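Local coordinates for protein dihydrodipicolinate synthase (Bacillus anthracis, PDB 1XKY) that probably catalyses the condensation of pyruvate with aspartate semialdehyde, the step that commits carbon to the lysine branch of bacterial amino acid biosynthesis, at residues Ala33-Leu38 with Arg72-Val77; Ala19-Phe24 with Leu272-Val277; Ala95-Thr100 with Phe130-Glu135; Met142-Pro147 with Ala170-Gly175; Ser215-Val220 with Arg249-Leu254. All blocks are in the same frame, centred on the assembly; numbering follows the deposited sequence.

In the fold
From the N terminus, the chain leaves barrel strand 16-19 through residues 19-24. Interaction 2 joins this loop to residues 272-277, late in the chain, and the other four contacts fall between its two halves. Those four follow one another in series without crossing. Interaction 1 pairs helices 32-44 and 64-78, and its Lys34 reaches Asp273 of interaction 2. Interaction 3 pairs helices 93-105 and 123-135; its Phe130 packs on Leu143 of interaction 4, which joins strands 141-145 and 168-173. Interaction 5 links the start of helix 218-234 to the end of helix 237-253, and its Ser215 meets Ala19 where the barrel closes.

Interaction 1: Ala33-Leu38 with Arg72-Val77; sequences AKTTKL and RHVVSV
Thr36 and His73 make the polar contact between helices 32-44 and 64-78: OG1 of Thr36 lies 2.8 Å from NE2 of His73 in a hydrogen bond that either partner could donate. The imidazole is turned so that the hydroxyl meets it at its edge, near the ring plane. Thr36 carries OG1 anti to its carbonyl carbon, beside the backbone N (chi1 -58°), and the same oxygen is also hydrogen-bonded to Phe32 O one turn back. A threonine suits this place because its methyl can pack while its hydroxyl bonds: CG2 of Thr36 lies 3.9 Å from CG1 of Val77.

The closely packed part is the side nearer the barrel. There the buried Thr35 turns CG2 to CD2 of His73 at 3.8 Å and to CG2 of Val74 at 4.0 Å, while its own hydroxyl bonds to Asp31 O. Val77 packs from the same helix as His73, with CG2 3.4 Å above the imidazole plane and offset toward the rim, and Phe32 meets the ring edge-to-face. The ring is thus held by a bond at its edge and by apolar groups around it.

The outer side is looser. Thr36, His73 and Val77 are only partly buried there. The local axes stay 10.0 Å apart and cross at -43°, leaving the link to a few side chains. Such a pair, two helices running in the same general sense on either side of strand 49-52 in sequence, is characteristic of successive beta-alpha units in a TIM barrel.

Interaction 2: Ala19-Phe24 with Leu272-Val277; sequences AMVTPF and LDVGSV
Val274 lies against Pro23 and Val21, and its two methyls divide the work. CG1 meets CG of Pro23 at 3.9 Å, the valine lying obliquely to the pyrrolidine ring, whereas CG2 approaches CG2 of Val21 at 4.1 Å with the two side chains nearly at right angles. Branched and cyclic residues suit this buried spot, being compact and having few ways to turn.

Two backbone oxygens approach the Phe24 ring. Thr22 O stands 3.6 Å above the centre of one face, and Ser276 O lies at the edge, 3.3 Å from CD1, where the positive rim of an aromatic ring would favour an oxygen. Arg278 adds a cation-pi contact.

The backbones are joined by Phe24 N, which donates to Val274 O at 3.0 Å from above the carbonyl plane. Gly275 CA then comes within 3.3 Å of Phe24 O in a CA-H...O contact. Glycine suits both this close approach and its positive phi of 75°. Asp273 OD1 accepts from Gly275 N, an Asx turn that shapes the loop, and forms a salt bridge with Lys34.

Helix 261-269 lies alongside, its Lys264 bonded to both Thr22 O and Ser276 O, and helix 32-44 packs through Leu38 on Val21 and through Thr35 on Pro23, in the loop after strand 16-19.

Interaction 3: Ala95-Thr100 with Phe130-Glu135; sequences ASIDLT and FKAIAE
Ile133 holds CG1 anti to its carbonyl carbon, beside the backbone N (chi1 -59°), and extends CD1 away from CA (chi2 157°), which brings that methyl to CB of Ser96 at 3.6 Å. The same first torsion sets the other branch, CG2, anti to the backbone N, and it reaches Thr100 at about a right angle, 3.4 Å from OG1. One beta-branched side chain thus spans a full turn of the facing helix. Ile97 leans in from beside this pair: its CG1 touches CG1 of Ile133 at 4.1 Å, and its CD1 rests by CB of Ala132 at 4.3 Å, where the small residue leaves room for the isoleucine tip.

Ser96 and Thr100 are small enough to admit Ile133, and their buried hydroxyls are satisfied elsewhere. Thr100 OG1 donates to Ser96 O at 2.6 Å and is also bonded to Thr88 OG1. Ser96 O accepts the backbone N of Thr100 as well, the two donors coming from opposite faces of the carbonyl plane. Ser96 OG is bonded to Ser90 N and Asn92 O.

The axes run 9.1 Å apart and cross at only -25°. Ile133 also touches Leu113 of strand 110-114. Two nearly parallel helices, 93-105 and 123-135, with that strand between them in sequence, are the helices of successive beta-alpha units, neighbours in the outer shell of a TIM barrel.

Interaction 4: Met142-Pro147 with Ala170-Gly175; sequences MLYNVP and AIKDAG
Tyr144 and Lys172 meet face to chain: CD of the lysine makes a CH-pi contact over one face of the ring, 3.7 Å from the centroid and 23° off the ring normal. Over the opposite face, CG1 of Val146 sits above the ring centre. At the edge, in the plane, CB of Ala174 approaches CE1 at 4.0 Å. The lysine lies side by side with the tyrosine, its chain fully extended and both pointing the same way, which leaves NZ of Lys172 3.4 Å from OH of Tyr144.

The second pair of flat groups, the Asn145 amide and the Asp173 carboxylate, lies side by side with planes 73° apart. Asn145 ND2 donates to Asp173 OD1 at 3.0 Å with an angle of 166°; the acceptor lies in the amide plane, while the donor stands above the carboxylate plane. OD1 also accepts from Gly175 N, closing an Asx turn, and Asn145 OD1 is bonded to Ile154 N.

The two strands are parallel neighbours in the eight-stranded TIM barrel, and the side-by-side pairs come at their C-terminal ends, where enzymes of this fold carry their active sites. Tyr144 and Lys172 share a face with Met142 and Ala170. The other face bears Leu143 and Ile171, apolar residues suited to packing on Leu162 and Val159 of helix 156-163. In the ladder, Leu143 N donates to Ala170 O at 2.9 Å and Lys172 N to Leu143 O at 2.7 Å. Further on, Asn145 N binds Lys172 O, and Ala174 N reaches Asn145 O at 2.8 Å.

Interaction 5: Ser215-Val220 with Arg249-Leu254; sequences SVASHV and RVTDSL
Leu254 meets Ala217 and Val220 where the eighth beta-alpha unit of the TIM barrel, strand 212-215 with helix 218-234, touches helix 237-253 of the helical region that follows the barrel in this family. In Leu254, CB and CG act as a spacer that carries the side chain toward the start of helix 218-234. The first torsion is unusual (chi1 -97°), and the second leaves CD1 almost eclipsed with CA (chi2 15°), an uncommon conformation. CD2 does the touching: it lies 4.0 Å from CA of Ala217, 4.4 Å from its CB and 4.3 Å from CG2 of Val220. Leu292 of helix 286-297 packs on this leucine too.

Val220 CG2 stands between its backbone N and carbonyl carbon, and from there it also reaches CG1 of Val250 at 3.9 Å. No hydrogen bond crosses the contact, which rests mainly on methyl groups, and the alanine lets the helix end come near.

Before the helix, Ser215 OG accepts from Ser218 N at 2.9 Å, a capping bond at the start of helix 218-234, and it is bonded to Asp199 OD1 as well. Thr251 turns its hydroxyl to Leu247 O of its own helix, and that same OG1 lies 3.6 Å from CB of Ala217.

Interaction 1: Ala33-Leu38 with Arg72-Val77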
# COMPACT_ATOMS: atom_id res chain seq x y z
N ALA A 33 11.47 2.91 41.36
CA ALA A 33 12.63 2.08 41.69
C ALA A 33 13.06 1.21 40.51
O ALA A 33 14.26 1.07 40.24
CB ALA A 33 12.35 1.20 42.91
N LYS A 34 12.10 0.62 39.80
CA LYS A 34 12.41 -0.15 38.58
C LYS A 34 12.96 0.76 37.48
O LYS A 34 13.83 0.36 36.71
CB LYS A 34 11.17 -0.91 38.07
CG LYS A 34 10.78 -2.09 38.94
CD LYS A 34 9.50 -2.79 38.48
CE LYS A 34 9.39 -4.18 39.13
NZ LYS A 34 8.34 -5.04 38.49
N THR A 35 12.44 1.99 37.40
CA THR A 35 12.96 2.97 36.45
C THR A 35 14.44 3.27 36.73
O THR A 35 15.26 3.29 35.82
CB THR A 35 12.13 4.27 36.46
OG1 THR A 35 10.76 3.97 36.17
CG2 THR A 35 12.65 5.26 35.42
N THR A 36 14.78 3.47 38.00
CA THR A 36 16.17 3.69 38.40
C THR A 36 17.05 2.51 37.95
O THR A 36 18.08 2.71 37.30
CB THR A 36 16.30 3.91 39.92
OG1 THR A 36 15.49 5.02 40.31
CG2 THR A 36 17.76 4.17 40.33
N LYS A 37 16.60 1.29 38.23
CA LYS A 37 17.34 0.11 37.81
C LYS A 37 17.52 0.08 36.29
O LYS A 37 18.63 -0.19 35.79
CB LYS A 37 16.64 -1.17 38.27
CG LYS A 37 17.49 -2.42 38.13
CD LYS A 37 16.67 -3.71 38.32
CE LYS A 37 16.39 -4.03 39.78
NZ LYS A 37 15.12 -3.43 40.28
N LEU A 38 16.45 0.38 35.56
CA LEU A 38 16.47 0.32 34.09
C LEU A 38 17.41 1.36 33.49
O LEU A 38 18.16 1.06 32.57
CB LEU A 38 15.06 0.50 33.52
CG LEU A 38 14.97 0.58 31.98
CD1 LEU A 38 15.47 -0.71 31.36
CD2 LEU A 38 13.55 0.87 31.53
N ARG A 72 11.23 14.06 35.48
CA ARG A 72 11.97 14.57 36.63
C ARG A 72 12.82 13.47 37.28
O ARG A 72 13.98 13.69 37.59
CB ARG A 72 11.01 15.18 37.65
CG ARG A 72 11.67 15.80 38.85
CD ARG A 72 10.66 16.14 39.93
NE ARG A 72 9.85 17.30 39.58
CZ ARG A 72 8.55 17.28 39.26
NH1 ARG A 72 7.86 16.14 39.25
NH2 ARG A 72 7.94 18.42 38.96
N HIS A 73 12.23 12.29 37.45
CA HIS A 73 12.96 11.18 38.04
C HIS A 73 14.13 10.71 37.17
O HIS A 73 15.23 10.46 37.67
CB HIS A 73 12.02 10.00 38.29
CG HIS A 73 12.70 8.83 38.92
ND1 HIS A 73 13.09 8.83 40.24
CD2 HIS A 73 13.09 7.64 38.41
CE1 HIS A 73 13.67 7.67 40.52
NE2 HIS A 73 13.68 6.93 39.42
N VAL A 74 13.88 10.60 35.87
CA VAL A 74 14.91 10.16 34.95
C VAL A 74 16.06 11.19 34.88
O VAL A 74 17.23 10.81 34.85
CB VAL A 74 14.33 9.87 33.53
CG1 VAL A 74 15.44 9.53 32.55
CG2 VAL A 74 13.30 8.74 33.60
N VAL A 75 15.72 12.47 34.88
CA VAL A 75 16.74 13.52 34.96
C VAL A 75 17.61 13.34 36.22
O VAL A 75 18.84 13.43 36.15
CB VAL A 75 16.09 14.94 34.93
CG1 VAL A 75 17.05 16.02 35.45
CG2 VAL A 75 15.62 15.26 33.52
N SER A 76 16.96 13.06 37.35
CA SER A 76 17.65 12.84 38.62
C SER A 76 18.60 11.63 38.57
O SER A 76 19.76 11.74 38.95
CB SER A 76 16.63 12.64 39.75
OG SER A 76 17.28 12.31 40.97
N VAL A 77 18.10 10.49 38.11
CA VAL A 77 18.89 9.27 38.07
C VAL A 77 20.04 9.40 37.07
O VAL A 77 21.18 9.04 37.38
CB VAL A 77 18.02 8.02 37.75
CG1 VAL A 77 18.89 6.76 37.62
CG2 VAL A 77 16.99 7.81 38.84

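Interaction 2: Ala19-Phe24 with Leu272-Val277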
# COMPACT_ATOMS: atom_id res chain seq x y z
N ALA A 19 14.83 4.39 23.20
CA ALA A 19 13.42 4.70 23.42
C ALA A 19 12.93 3.88 24.60
O ALA A 19 12.38 2.79 24.44
CB ALA A 19 12.60 4.37 22.17
N MET A 20 13.12 4.43 25.79
CA MET A 20 12.97 3.67 27.02
C MET A 20 11.52 3.34 27.36
O MET A 20 10.66 4.21 27.31
CB MET A 20 13.59 4.44 28.19
CG MET A 20 13.84 3.60 29.40
SD MET A 20 14.51 4.56 30.76
CE MET A 20 13.12 5.61 31.16
N VAL A 21 11.28 2.09 27.74
CA VAL A 21 10.00 1.69 28.30
C VAL A 21 9.76 2.38 29.65
O VAL A 21 10.70 2.82 30.33
CB VAL A 21 9.89 0.13 28.46
CG1 VAL A 21 10.04 -0.55 27.12
CG2 VAL A 21 10.91 -0.42 29.48
N THR A 22 8.49 2.48 30.03
CA THR A 22 8.12 3.02 31.34
C THR A 22 7.71 1.87 32.26
O THR A 22 6.64 1.28 32.07
CB THR A 22 6.98 4.04 31.22
OG1 THR A 22 7.35 5.09 30.31
CG2 THR A 22 6.66 4.66 32.58
N PRO A 23 8.58 1.51 33.22
CA PRO A 23 8.22 0.45 34.16
C PRO A 23 6.96 0.76 34.98
O PRO A 23 6.81 1.87 35.49
CB PRO A 23 9.45 0.34 35.08
CG PRO A 23 10.57 0.90 34.29
CD PRO A 23 9.96 1.99 33.46
N PHE A 24 6.07 -0.23 35.08
CA PHE A 24 4.88 -0.13 35.92
C PHE A 24 4.91 -1.18 37.03
O PHE A 24 5.44 -2.29 36.87
CB PHE A 24 3.58 -0.31 35.11
CG PHE A 24 3.37 0.72 34.03
CD1 PHE A 24 2.98 0.34 32.75
CD2 PHE A 24 3.54 2.08 34.29
CE1 PHE A 24 2.77 1.29 31.74
CE2 PHE A 24 3.33 3.03 33.28
CZ PHE A 24 2.95 2.63 32.01
N LEU A 272 15.14 -8.25 34.54
CA LEU A 272 14.82 -6.84 34.77
C LEU A 272 13.33 -6.64 34.56
O LEU A 272 12.88 -6.24 33.49
CB LEU A 272 15.65 -5.93 33.85
CG LEU A 272 16.20 -4.65 34.50
CD1 LEU A 272 17.00 -3.82 33.51
CD2 LEU A 272 15.09 -3.83 35.08
N ASP A 273 12.54 -6.96 35.59
CA ASP A 273 11.09 -6.86 35.48
C ASP A 273 10.68 -5.38 35.50
O ASP A 273 11.01 -4.65 36.44
CB ASP A 273 10.39 -7.64 36.60
CG ASP A 273 8.90 -7.87 36.32
OD1 ASP A 273 8.17 -6.88 36.09
OD2 ASP A 273 8.45 -9.04 36.33
N VAL A 274 10.00 -4.96 34.44
CA VAL A 274 9.51 -3.60 34.29
C VAL A 274 7.97 -3.59 34.20
O VAL A 274 7.37 -2.63 33.73
CB VAL A 274 10.14 -2.90 33.05
CG1 VAL A 274 11.62 -2.70 33.25
CG2 VAL A 274 9.89 -3.68 31.78
N GLY A 275 7.36 -4.69 34.65
CA GLY A 275 5.90 -4.79 34.73
C GLY A 275 5.22 -4.99 33.39
O GLY A 275 5.85 -5.36 32.39
N SER A 276 3.92 -4.72 33.38
CA SER A 276 3.08 -4.94 32.22
C SER A 276 2.78 -3.63 31.48
O SER A 276 3.55 -2.67 31.57
CB SER A 276 1.80 -5.63 32.65
OG SER A 276 1.19 -6.24 31.54
N VAL A 277 1.66 -3.60 30.75
CA VAL A 277 1.27 -2.49 29.90
C VAL A 277 -0.14 -2.03 30.23
O VAL A 277 -0.90 -2.75 30.88
CB VAL A 277 1.34 -2.85 28.39
CG1 VAL A 277 2.79 -2.95 27.92
CG2 VAL A 277 0.55 -4.14 28.08

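Interaction 3: Ala95-Thr100 with Phe130-Glu135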
# COMPACT_ATOMS: atom_id res chain seq x y z
N ALA A 95 -1.22 22.02 23.52
CA ALA A 95 -0.86 21.08 24.58
C ALA A 95 0.63 20.73 24.51
O ALA A 95 1.27 20.58 25.54
CB ALA A 95 -1.72 19.82 24.50
N SER A 96 1.16 20.61 23.29
CA SER A 96 2.57 20.27 23.09
C SER A 96 3.50 21.36 23.63
O SER A 96 4.53 21.05 24.23
CB SER A 96 2.86 19.99 21.61
OG SER A 96 2.13 18.87 21.13
N ILE A 97 3.14 22.62 23.41
CA ILE A 97 3.86 23.75 24.01
C ILE A 97 3.81 23.68 25.55
O ILE A 97 4.84 23.81 26.21
CB ILE A 97 3.30 25.11 23.49
CG1 ILE A 97 3.75 25.33 22.04
CG2 ILE A 97 3.75 26.27 24.39
CD1 ILE A 97 2.99 26.41 21.29
N ASP A 98 2.63 23.46 26.12
CA ASP A 98 2.52 23.34 27.57
C ASP A 98 3.46 22.26 28.13
O ASP A 98 4.25 22.53 29.03
CB ASP A 98 1.09 23.02 27.99
CG ASP A 98 0.91 23.09 29.49
OD1 ASP A 98 1.01 24.20 30.05
OD2 ASP A 98 0.67 22.03 30.12
N LEU A 99 3.37 21.05 27.59
CA LEU A 99 4.18 19.94 28.11
C LEU A 99 5.67 20.17 27.88
O LEU A 99 6.51 19.76 28.69
CB LEU A 99 3.73 18.61 27.49
CG LEU A 99 4.36 17.32 28.04
CD1 LEU A 99 4.12 17.18 29.55
CD2 LEU A 99 3.80 16.14 27.31
N THR A 100 6.00 20.84 26.79
CA THR A 100 7.39 21.17 26.47
C THR A 100 7.97 22.11 27.53
O THR A 100 9.11 21.91 27.98
CB THR A 100 7.51 21.72 25.04
OG1 THR A 100 7.15 20.69 24.10
CG2 THR A 100 8.92 22.20 24.74
N PHE A 130 5.62 22.38 14.44
CA PHE A 130 6.97 22.15 14.98
C PHE A 130 7.68 23.47 15.26
O PHE A 130 8.35 23.62 16.27
CB PHE A 130 7.79 21.31 14.00
CG PHE A 130 7.36 19.86 13.91
CD1 PHE A 130 7.26 19.08 15.05
CD2 PHE A 130 7.09 19.28 12.68
CE1 PHE A 130 6.89 17.74 14.97
CE2 PHE A 130 6.72 17.94 12.59
CZ PHE A 130 6.63 17.17 13.73
N LYS A 131 7.52 24.44 14.35
CA LYS A 131 8.08 25.78 14.53
C LYS A 131 7.59 26.43 15.82
O LYS A 131 8.40 26.98 16.59
CB LYS A 131 7.74 26.66 13.32
CG LYS A 131 8.27 28.10 13.41
CD LYS A 131 8.11 28.81 12.08
CE LYS A 131 8.68 30.21 12.12
NZ LYS A 131 7.79 31.13 12.86
N ALA A 132 6.29 26.37 16.07
CA ALA A 132 5.69 26.97 17.27
C ALA A 132 6.17 26.32 18.57
O ALA A 132 6.40 27.01 19.57
CB ALA A 132 4.17 26.91 17.19
N ILE A 133 6.30 24.99 18.58
CA ILE A 133 6.76 24.28 19.77
C ILE A 133 8.23 24.61 20.01
O ILE A 133 8.61 24.95 21.13
CB ILE A 133 6.56 22.74 19.67
CG1 ILE A 133 5.08 22.40 19.47
CG2 ILE A 133 7.09 22.02 20.94
CD1 ILE A 133 4.86 21.05 18.83
N ALA A 134 9.04 24.54 18.96
CA ALA A 134 10.47 24.83 19.05
C ALA A 134 10.73 26.25 19.58
O ALA A 134 11.62 26.45 20.41
CB ALA A 134 11.14 24.64 17.69
N GLU A 135 9.95 27.22 19.08
CA GLU A 135 10.02 28.62 19.54
C GLU A 135 9.74 28.80 21.03
O GLU A 135 10.17 29.78 21.63
CB GLU A 135 9.02 29.47 18.76
CG GLU A 135 9.55 29.96 17.44
CD GLU A 135 8.52 30.70 16.60
OE1 GLU A 135 7.32 30.72 16.98
OE2 GLU A 135 8.93 31.25 15.56

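Interaction 4: Met142-Pro147 with Ala170-Gly175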
# COMPACT_ATOMS: atom_id res chain seq x y z
N MET A 142 14.37 17.28 18.58
CA MET A 142 14.48 16.18 17.63
C MET A 142 13.08 15.90 17.09
O MET A 142 12.13 15.67 17.86
CB MET A 142 15.06 14.92 18.30
CG MET A 142 15.19 13.71 17.37
SD MET A 142 15.89 12.22 18.14
CE MET A 142 17.62 12.64 18.22
N LEU A 143 12.95 15.95 15.77
CA LEU A 143 11.72 15.58 15.09
C LEU A 143 11.61 14.05 15.02
O LEU A 143 12.61 13.34 15.03
CB LEU A 143 11.71 16.15 13.68
CG LEU A 143 11.87 17.66 13.51
CD1 LEU A 143 11.94 17.98 12.03
CD2 LEU A 143 10.74 18.42 14.17
N TYR A 144 10.38 13.56 14.94
CA TYR A 144 10.13 12.13 14.85
C TYR A 144 9.17 11.86 13.70
O TYR A 144 7.97 12.17 13.79
CB TYR A 144 9.61 11.61 16.20
CG TYR A 144 9.34 10.12 16.31
CD1 TYR A 144 9.79 9.21 15.35
CD2 TYR A 144 8.67 9.62 17.43
CE1 TYR A 144 9.55 7.85 15.49
CE2 TYR A 144 8.43 8.26 17.57
CZ TYR A 144 8.87 7.38 16.60
OH TYR A 144 8.63 6.04 16.76
N ASN A 145 9.71 11.30 12.62
CA ASN A 145 8.93 10.87 11.46
C ASN A 145 8.55 9.40 11.64
O ASN A 145 9.42 8.53 11.76
CB ASN A 145 9.75 11.05 10.18
CG ASN A 145 8.99 10.69 8.93
OD1 ASN A 145 7.88 11.16 8.70
ND2 ASN A 145 9.58 9.83 8.11
N VAL A 146 7.24 9.14 11.68
CA VAL A 146 6.74 7.80 11.94
C VAL A 146 5.40 7.56 11.22
O VAL A 146 4.34 7.46 11.86
CB VAL A 146 6.68 7.52 13.46
CG1 VAL A 146 5.71 8.48 14.18
CG2 VAL A 146 6.34 6.06 13.74
N PRO A 147 5.45 7.48 9.88
CA PRO A 147 4.24 7.29 9.08
C PRO A 147 3.51 5.99 9.41
O PRO A 147 2.30 5.91 9.25
CB PRO A 147 4.77 7.27 7.63
CG PRO A 147 6.21 6.91 7.76
CD PRO A 147 6.65 7.58 9.01
N ALA A 170 17.95 17.57 15.01
CA ALA A 170 17.99 16.17 14.61
C ALA A 170 16.61 15.64 14.26
O ALA A 170 15.59 16.27 14.55
CB ALA A 170 18.60 15.32 15.72
N ILE A 171 16.59 14.47 13.60
CA ILE A 171 15.36 13.76 13.30
C ILE A 171 15.55 12.26 13.54
O ILE A 171 16.59 11.69 13.20
CB ILE A 171 14.85 14.04 11.85
CG1 ILE A 171 13.52 13.31 11.58
CG2 ILE A 171 15.91 13.69 10.82
CD1 ILE A 171 12.76 13.86 10.40
N LYS A 172 14.57 11.66 14.20
CA LYS A 172 14.43 10.20 14.26
C LYS A 172 13.55 9.83 13.07
O LYS A 172 12.37 10.16 13.04
CB LYS A 172 13.76 9.76 15.58
CG LYS A 172 13.44 8.27 15.66
CD LYS A 172 12.69 7.91 16.92
CE LYS A 172 12.36 6.40 16.96
NZ LYS A 172 11.66 6.01 18.21
N ASP A 173 14.13 9.15 12.08
CA ASP A 173 13.39 8.82 10.86
C ASP A 173 12.97 7.36 10.83
O ASP A 173 13.76 6.48 10.44
CB ASP A 173 14.21 9.18 9.61
CG ASP A 173 13.36 9.18 8.34
OD1 ASP A 173 12.26 8.57 8.34
OD2 ASP A 173 13.79 9.78 7.33
N ALA A 174 11.73 7.09 11.24
CA ALA A 174 11.15 5.75 11.16
C ALA A 174 10.30 5.54 9.89
O ALA A 174 9.41 4.69 9.86
CB ALA A 174 10.34 5.46 12.41
N GLY A 175 10.60 6.30 8.84
CA GLY A 175 9.91 6.13 7.56
C GLY A 175 10.27 4.85 6.83
O GLY A 175 9.59 4.46 5.89

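Interaction 5: Ser215-Val220 with Arg249-Leu254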
# COMPACT_ATOMS: atom_id res chain seq x y z
N SER A 215 16.66 3.43 19.43
CA SER A 215 16.57 1.98 19.45
C SER A 215 15.53 1.48 20.43
O SER A 215 15.31 2.07 21.46
CB SER A 215 17.93 1.35 19.77
OG SER A 215 17.88 -0.05 19.83
N VAL A 216 14.91 0.36 20.09
CA VAL A 216 14.19 -0.46 21.04
C VAL A 216 14.98 -1.71 21.46
O VAL A 216 15.01 -2.05 22.62
CB VAL A 216 12.81 -0.85 20.47
CG1 VAL A 216 12.15 -1.90 21.29
CG2 VAL A 216 11.94 0.38 20.36
N ALA A 217 15.62 -2.35 20.50
CA ALA A 217 16.43 -3.56 20.74
C ALA A 217 17.59 -3.37 21.72
O ALA A 217 18.02 -4.33 22.36
CB ALA A 217 16.97 -4.10 19.42
N SER A 218 18.08 -2.15 21.83
CA SER A 218 19.12 -1.78 22.79
C SER A 218 18.76 -2.12 24.24
O SER A 218 19.64 -2.20 25.08
CB SER A 218 19.41 -0.29 22.68
OG SER A 218 18.23 0.44 22.93
N HIS A 219 17.47 -2.28 24.55
CA HIS A 219 17.05 -2.80 25.86
C HIS A 219 17.61 -4.20 26.16
O HIS A 219 17.81 -4.53 27.32
CB HIS A 219 15.52 -2.89 25.96
CG HIS A 219 14.83 -1.57 26.07
ND1 HIS A 219 14.56 -0.98 27.29
CD2 HIS A 219 14.28 -0.76 25.13
CE1 HIS A 219 13.90 0.15 27.08
NE2 HIS A 219 13.72 0.30 25.79
N VAL A 220 17.83 -5.01 25.13
CA VAL A 220 18.30 -6.39 25.31
C VAL A 220 19.63 -6.73 24.65
O VAL A 220 20.34 -7.62 25.12
CB VAL A 220 17.23 -7.44 24.88
CG1 VAL A 220 16.04 -7.40 25.83
CG2 VAL A 220 16.78 -7.23 23.42
N ARG A 249 16.97 -9.97 13.48
CA ARG A 249 16.25 -11.12 14.02
C ARG A 249 15.61 -10.77 15.36
O ARG A 249 14.41 -10.97 15.57
CB ARG A 249 17.23 -12.27 14.20
CG ARG A 249 16.62 -13.63 14.30
CD ARG A 249 17.60 -14.69 13.80
NE ARG A 249 18.86 -14.67 14.56
CZ ARG A 249 18.99 -15.15 15.79
NH1 ARG A 249 17.95 -15.66 16.44
NH2 ARG A 249 20.17 -15.11 16.39
N VAL A 250 16.43 -10.23 16.27
CA VAL A 250 15.95 -9.85 17.60
C VAL A 250 14.86 -8.78 17.51
O VAL A 250 13.81 -8.87 18.17
CB VAL A 250 17.13 -9.39 18.49
CG1 VAL A 250 16.63 -8.69 19.77
CG2 VAL A 250 18.01 -10.59 18.83
N THR A 251 15.08 -7.77 16.66
CA THR A 251 14.13 -6.69 16.51
C THR A 251 12.78 -7.17 15.99
O THR A 251 11.74 -6.82 16.55
CB THR A 251 14.68 -5.58 15.59
OG1 THR A 251 15.88 -5.06 16.17
CG2 THR A 251 13.67 -4.45 15.47
N ASP A 252 12.79 -8.01 14.96
CA ASP A 252 11.55 -8.57 14.42
C ASP A 252 10.71 -9.24 15.52
O ASP A 252 9.49 -9.08 15.55
CB ASP A 252 11.84 -9.57 13.29
CG ASP A 252 12.24 -8.88 11.99
OD1 ASP A 252 12.11 -7.64 11.88
OD2 ASP A 252 12.70 -9.60 11.07
N SER A 253 11.37 -9.97 16.42
CA SER A 253 10.67 -10.72 17.47
C SER A 253 10.02 -9.80 18.50
O SER A 253 9.07 -10.20 19.18
CB SER A 253 11.63 -11.71 18.15
OG SER A 253 12.46 -11.06 19.10
N LEU A 254 10.55 -8.58 18.61
CA LEU A 254 10.06 -7.55 19.55
C LEU A 254 8.85 -6.76 19.02
O LEU A 254 8.26 -5.96 19.75
CB LEU A 254 11.21 -6.59 19.88
CG LEU A 254 12.07 -6.73 21.15
CD1 LEU A 254 11.97 -8.06 21.86
CD2 LEU A 254 13.52 -6.35 20.83